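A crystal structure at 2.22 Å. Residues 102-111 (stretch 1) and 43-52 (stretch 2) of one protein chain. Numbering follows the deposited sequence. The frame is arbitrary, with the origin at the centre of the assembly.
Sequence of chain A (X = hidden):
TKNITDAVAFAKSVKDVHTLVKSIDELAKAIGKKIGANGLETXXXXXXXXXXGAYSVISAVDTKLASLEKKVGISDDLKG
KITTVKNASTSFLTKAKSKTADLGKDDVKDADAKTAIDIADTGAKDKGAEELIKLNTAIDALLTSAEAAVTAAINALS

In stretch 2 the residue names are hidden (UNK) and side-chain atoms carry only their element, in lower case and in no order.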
ATOM      1  N   ASP A 102      23.304  -6.236   4.987  1.00 24.85           N
ATOM      2  CA  ASP A 102      23.109  -6.145   3.536  1.00 24.96           C
ATOM      3  C   ASP A 102      22.014  -5.174   3.097  1.00 25.09           C
ATOM      4  O   ASP A 102      22.108  -4.589   2.013  1.00 28.34           O
ATOM      5  CB  ASP A 102      22.728  -7.522   2.978  1.00 23.10           C
ATOM      6  CG  ASP A 102      23.740  -8.593   3.308  1.00 22.07           C
ATOM      7  OD1 ASP A 102      23.421  -9.479   4.125  1.00 23.11           O
ATOM      8  OD2 ASP A 102      24.867  -8.643   2.779  1.00 25.20           O
ATOM      9  N   LEU A 103      20.990  -5.019   3.930  1.00 20.87           N
ATOM     10  CA  LEU A 103      19.844  -4.158   3.634  1.00 22.75           C
ATOM     11  C   LEU A 103      19.850  -2.759   4.228  1.00 20.71           C
ATOM     12  O   LEU A 103      19.113  -1.899   3.758  1.00 19.87           O
ATOM     13  CB  LEU A 103      18.552  -4.865   4.080  1.00 18.78           C
ATOM     14  CG  LEU A 103      18.285  -6.235   3.458  1.00 15.85           C
ATOM     15  CD1 LEU A 103      16.984  -6.856   4.002  1.00 13.81           C
ATOM     16  CD2 LEU A 103      18.230  -6.127   1.945  1.00 14.14           C
ATOM     17  N   GLY A 104      20.660  -2.534   5.255  1.00 22.84           N
ATOM     18  CA  GLY A 104      20.733  -1.236   5.904  1.00 25.18           C
ATOM     19  C   GLY A 104      21.987  -0.443   5.590  1.00 24.79           C
ATOM     20  O   GLY A 104      22.176   0.631   6.149  1.00 23.77           O
ATOM     21  N   LYS A 105      22.829  -0.959   4.700  1.00 26.53           N
ATOM     22  CA  LYS A 105      24.075  -0.280   4.337  1.00 30.02           C
ATOM     23  C   LYS A 105      23.811   0.919   3.423  1.00 32.20           C
ATOM     24  O   LYS A 105      22.712   1.079   2.874  1.00 33.38           O
ATOM     25  CB  LYS A 105      25.090  -1.247   3.714  1.00 28.74           C
ATOM     26  CG  LYS A 105      24.662  -1.890   2.391  1.00 30.70           C
ATOM     27  CD  LYS A 105      25.877  -2.294   1.529  1.00 33.65           C
ATOM     28  CE  LYS A 105      25.943  -3.793   1.244  1.00 34.37           C
ATOM     29  NZ  LYS A 105      26.203  -4.079  -0.202  1.00 36.96           N
ATOM     30  N   ASP A 106      24.835   1.747   3.263  1.00 32.39           N
ATOM     31  CA  ASP A 106      24.746   2.956   2.445  1.00 33.99           C
ATOM     32  C   ASP A 106      24.539   2.738   0.949  1.00 29.07           C
ATOM     33  O   ASP A 106      24.036   3.626   0.275  1.00 25.66           O
ATOM     34  CB  ASP A 106      25.997   3.831   2.656  1.00 38.39           C
ATOM     35  CG  ASP A 106      25.695   5.101   3.421  1.00 43.03           C
ATOM     36  OD1 ASP A 106      26.012   6.190   2.899  1.00 46.84           O
ATOM     37  OD2 ASP A 106      25.142   5.110   4.547  1.00 46.27           O
ATOM     38  N   ASP A 107      24.917   1.578   0.427  1.00 28.91           N
ATOM     39  CA  ASP A 107      24.761   1.323  -1.000  1.00 29.12           C
ATOM     40  C   ASP A 107      24.212  -0.069  -1.287  1.00 29.34           C
ATOM     41  O   ASP A 107      24.960  -0.970  -1.669  1.00 32.50           O
ATOM     42  CB  ASP A 107      26.111   1.529  -1.700  1.00 30.02           C
ATOM     43  CG  ASP A 107      25.989   1.598  -3.213  1.00 30.54           C
ATOM     44  OD1 ASP A 107      27.018   1.423  -3.906  1.00 29.21           O
ATOM     45  OD2 ASP A 107      24.910   1.814  -3.795  1.00 31.53           O
ATOM     46  N   VAL A 108      22.901  -0.237  -1.107  1.00 26.01           N
ATOM     47  CA  VAL A 108      22.254  -1.521  -1.359  1.00 22.45           C
ATOM     48  C   VAL A 108      22.018  -1.615  -2.855  1.00 21.65           C
ATOM     49  O   VAL A 108      21.182  -0.890  -3.401  1.00 21.03           O
ATOM     50  CB  VAL A 108      20.917  -1.655  -0.608  1.00 22.03           C
ATOM     51  CG1 VAL A 108      20.242  -2.978  -0.952  1.00 20.02           C
ATOM     52  CG2 VAL A 108      21.135  -1.519   0.892  1.00 19.17           C
ATOM     53  N   LYS A 109      22.776  -2.494  -3.512  1.00 19.95           N
ATOM     54  CA  LYS A 109      22.670  -2.700  -4.954  1.00 18.46           C
ATOM     55  C   LYS A 109      21.319  -3.296  -5.346  1.00 18.82           C
ATOM     56  O   LYS A 109      20.681  -3.993  -4.554  1.00 14.66           O
ATOM     57  CB  LYS A 109      23.831  -3.562  -5.470  1.00 16.68           C
ATOM     58  CG  LYS A 109      25.165  -2.793  -5.586  1.00 17.98           C
ATOM     59  CD  LYS A 109      26.202  -3.497  -6.468  1.00 20.28           C
ATOM     60  CE  LYS A 109      25.917  -3.341  -7.974  1.00 20.97           C
ATOM     61  NZ  LYS A 109      26.270  -1.978  -8.506  1.00 20.44           N
ATOM     62  N   ASP A 110      20.916  -3.009  -6.582  1.00 18.50           N
ATOM     63  CA  ASP A 110      19.648  -3.455  -7.159  1.00 20.73           C
ATOM     64  C   ASP A 110      19.335  -4.940  -6.966  1.00 22.10           C
ATOM     65  O   ASP A 110      18.232  -5.291  -6.555  1.00 20.19           O
ATOM     66  CB  ASP A 110      19.600  -3.111  -8.665  1.00 18.92           C
ATOM     67  CG  ASP A 110      19.405  -1.617  -8.928  1.00 18.93           C
ATOM     68  OD1 ASP A 110      19.177  -0.854  -7.960  1.00 14.66           O
ATOM     69  OD2 ASP A 110      19.477  -1.114 -10.070  1.00 19.06           O
ATOM     70  N   ALA A 111      20.303  -5.798  -7.270  1.00 23.61           N
ATOM     71  CA  ALA A 111      20.128  -7.242  -7.140  1.00 21.99           C
ATOM     72  C   ALA A 111      19.820  -7.637  -5.703  1.00 21.05           C
ATOM     73  O   ALA A 111      18.969  -8.481  -5.465  1.00 20.69           O
ATOM     74  CB  ALA A 111      21.357  -7.976  -7.646  1.00 20.27           C
ATOM     75  N   UNK A  43      18.439   4.840 -12.215  1.00 31.63           N
ATOM     76  CA  UNK A  43      19.465   5.457 -11.376  1.00 30.50           C
ATOM     77  C   UNK A  43      19.761   4.380 -10.322  1.00 29.14           C
ATOM     78  O   UNK A  43      19.219   4.391  -9.219  1.00 29.66           O
ATOM     79  o   UNK A  43      21.180   7.743 -10.549  1.00 38.56           O
ATOM     80  c   UNK A  43      18.961   6.758 -10.760  1.00 31.21           C
ATOM     81  o   UNK A  43      19.826   7.983  -8.909  1.00 34.94           O
ATOM     82  c   UNK A  43      20.055   7.531 -10.048  1.00 33.94           C
ATOM     83  N   UNK A  44      20.602   3.430 -10.714  1.00 26.59           N
ATOM     84  CA  UNK A  44      20.993   2.273  -9.899  1.00 26.81           C
ATOM     85  C   UNK A  44      21.512   2.432  -8.462  1.00 25.00           C
ATOM     86  O   UNK A  44      22.115   3.433  -8.083  1.00 22.12           O
ATOM     87  c   UNK A  44      21.987   1.419 -10.694  1.00 24.92           C
ATOM     88  N   UNK A  45      21.269   1.363  -7.704  1.00 23.53           N
ATOM     89  CA  UNK A  45      21.662   1.187  -6.305  1.00 20.78           C
ATOM     90  C   UNK A  45      21.126   2.197  -5.277  1.00 19.84           C
ATOM     91  O   UNK A  45      20.140   2.880  -5.533  1.00 19.34           O
ATOM     92  c   UNK A  45      23.182   1.033  -6.247  1.00 22.22           C
ATOM     93  o   UNK A  45      24.835   0.229  -7.846  1.00 22.76           O
ATOM     94  o   UNK A  45      22.989  -0.829  -7.748  1.00 21.09           O
ATOM     95  c   UNK A  45      23.711   0.104  -7.336  1.00 21.64           C
ATOM     96  N   UNK A  46      21.747   2.237  -4.100  1.00 19.88           N
ATOM     97  CA  UNK A  46      21.342   3.135  -3.016  1.00 25.05           C
ATOM     98  C   UNK A  46      19.864   2.890  -2.648  1.00 22.33           C
ATOM     99  O   UNK A  46      19.107   3.831  -2.392  1.00 21.52           O
ATOM    100  c   UNK A  46      24.047   6.037  -6.035  1.00 36.81           C
ATOM    101  n   UNK A  46      24.379   7.493  -5.916  1.00 37.36           N
ATOM    102  c   UNK A  46      22.928   4.907  -4.053  1.00 31.17           C
ATOM    103  c   UNK A  46      22.725   5.684  -5.356  1.00 33.39           C
ATOM    104  c   UNK A  46      21.578   4.609  -3.389  1.00 27.38           C
ATOM    105  N   UNK A  47      19.481   1.617  -2.576  1.00 20.71           N
ATOM    106  CA  UNK A  47      18.099   1.221  -2.273  1.00 19.87           C
ATOM    107  C   UNK A  47      17.706   1.013  -0.812  1.00 20.33           C
ATOM    108  O   UNK A  47      16.536   0.760  -0.535  1.00 20.41           O
ATOM    109  n   UNK A  47      18.839  -0.473  -5.164  1.00 13.43           N
ATOM    110  o   UNK A  47      16.979   0.779  -5.106  1.00 15.92           O
ATOM    111  c   UNK A  47      17.833   0.114  -4.528  1.00 16.82           C
ATOM    112  c   UNK A  47      17.774  -0.068  -3.039  1.00 18.55           C
ATOM    113  N   UNK A  48      18.643   1.127   0.126  1.00 19.69           N
ATOM    114  CA  UNK A  48      18.319   0.917   1.547  1.00 18.82           C
ATOM    115  C   UNK A  48      16.993   1.511   2.057  1.00 18.04           C
ATOM    116  O   UNK A  48      16.181   0.792   2.637  1.00 14.57           O
ATOM    117  c   UNK A  48      19.459   1.392   2.432  1.00 19.23           C
ATOM    118  N   UNK A  49      16.784   2.811   1.850  1.00 17.96           N
ATOM    119  CA  UNK A  49      15.562   3.493   2.327  1.00 16.64           C
ATOM    120  C   UNK A  49      14.261   2.977   1.721  1.00 13.08           C
ATOM    121  O   UNK A  49      13.204   3.103   2.338  1.00  8.70           O
ATOM    122  c   UNK A  49      17.928   6.112   5.118  1.00 24.95           C
ATOM    123  c   UNK A  49      16.055   5.750   3.447  1.00 22.34           C
ATOM    124  n   UNK A  49      19.404   6.287   4.959  1.00 23.37           N
ATOM    125  c   UNK A  49      15.672   5.015   2.158  1.00 20.02           C
ATOM    126  c   UNK A  49      17.387   5.250   3.990  1.00 24.15           C
ATOM    127  N   UNK A  50      14.338   2.450   0.502  1.00 12.22           N
ATOM    128  CA  UNK A  50      13.170   1.895  -0.172  1.00 14.00           C
ATOM    129  C   UNK A  50      12.833   0.576   0.543  1.00 15.21           C
ATOM    130  O   UNK A  50      11.661   0.280   0.782  1.00  9.02           O
ATOM    131  c   UNK A  50      12.851   0.683  -3.898  1.00 11.92           C
ATOM    132  c   UNK A  50      11.032   1.660  -2.438  1.00 10.31           C
ATOM    133  c   UNK A  50      13.440   1.677  -1.667  1.00 11.50           C
ATOM    134  c   UNK A  50      12.379   0.923  -2.468  1.00 12.30           C
ATOM    135  N   UNK A  51      13.861  -0.198   0.903  1.00 13.85           N
ATOM    136  CA  UNK A  51      13.632  -1.452   1.611  1.00 16.87           C
ATOM    137  C   UNK A  51      13.061  -1.110   2.997  1.00 17.77           C
ATOM    138  O   UNK A  51      12.236  -1.850   3.520  1.00 15.47           O
ATOM    139  c   UNK A  51      14.527  -3.733   2.250  1.00 16.18           C
ATOM    140  c   UNK A  51      15.685  -2.411   0.449  1.00 17.32           C
ATOM    141  c   UNK A  51      14.866  -2.763  -0.776  1.00 17.54           C
ATOM    142  c   UNK A  51      14.897  -2.315   1.760  1.00 16.44           C
ATOM    143  N   UNK A  52      13.499   0.002   3.588  1.00 14.96           N
ATOM    144  CA  UNK A  52      12.994   0.408   4.899  1.00 15.20           C
ATOM    145  C   UNK A  52      11.487   0.658   4.767  1.00 15.22           C
ATOM    146  O   UNK A  52      10.726   0.290   5.654  1.00 15.08           O
ATOM    147  c   UNK A  52      13.716   1.656   5.439  1.00 14.29           C
ATOM    148  o   UNK A  52      15.102   1.409   5.676  1.00 15.25           O
TER
HETATM  149  O   HOH W   1      26.490   1.690  -6.459  1.00 44.34           O
HETATM  150  O   HOH W   2      17.491  -0.450   5.083  1.00 26.90           O
HETATM  151  O   HOH W   3      21.469   2.466   0.273  1.00 38.82           O

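Position 43 carries two carbons, the second bearing two oxygens. This short carboxylate points away from stretch 1 and touches nothing there: Asp-43.

Position 44 has a single side-chain carbon, 3.6 Å from OD2 of Asp-110. So small a group fits beside the carboxylate without competing for its hydrogen bonds; this is Ala-44.

Position 45 again shows two carbons with two oxygens on the second. One oxygen lies 2.7 Å from NZ of Lys-109, a salt bridge, and the other accepts a hydrogen bond of 3.2 Å from N of Asp-110. This is Asp-45, whose forked acceptor serves both donors, through OD2 and OD1 respectively. Its own backbone N donates to OD1 of Asp-110 (3.1 Å), so the two aspartates exchange reciprocal backbone-to-side-chain bonds.

Position 46 has four carbons in a row ending in nitrogen. The chain leaves CA pointing away from stretch 1, its second carbon 3.7 Å from OD2 of Asp-107, while the backbone N donates to that same OD2 (3.2 Å). A long chain can carry its charge clear of the contact, as here in Lys-46.

Position 47 has two carbons, the second bearing one oxygen and one nitrogen. The nitrogen donates to O of Val-108 (3.0 Å) and to OD1 of Asp-110 (2.8 Å), and the backbone N also reaches O of Val-108, at 3.1 Å. An amide suits this buried place because its nitrogen can donate twice; this is Asn-47.

Position 48, at the start of a helix, offers one carbon, 3.3 Å from O of Lys-105 and 3.7 Å from CG2 of Val-108. In this close fit a methyl group adds apolar contact: Ala-48.

Position 49, four carbons in a row ending in nitrogen, makes no contact with stretch 1; its nitrogen is hydrogen-bonded elsewhere in the structure, as suits Lys-49. Position 50 has four carbons forked at the second, buried but out of reach: apolar Leu-50. Position 51 has four carbons forked at the first, one arm two carbons long; it points toward stretch 1, and its one-carbon arm lies 4.3 Å from CD1 of Leu-103, apolar packing that suits Ile-51. Position 52, one carbon then one oxygen, is buried without touching stretch 1; its small hydroxyl is hydrogen-bonded elsewhere, as suits Ser-52.

The contact joins a polar end to an apolar one. Asp-45 and Asn-47 interlock with residues 107 to 110, where amide and ammonium donors help offset crowded carboxylates. Val-108 and Ala-48, then Leu-103 and Ile-51, supply apolar packing. Water 2 donates to O of Leu-103 (2.5 Å) and O of Ala-48 (3.0 Å), bridging the backbones.

Stretch 2 43-52: DADKNAKLIS
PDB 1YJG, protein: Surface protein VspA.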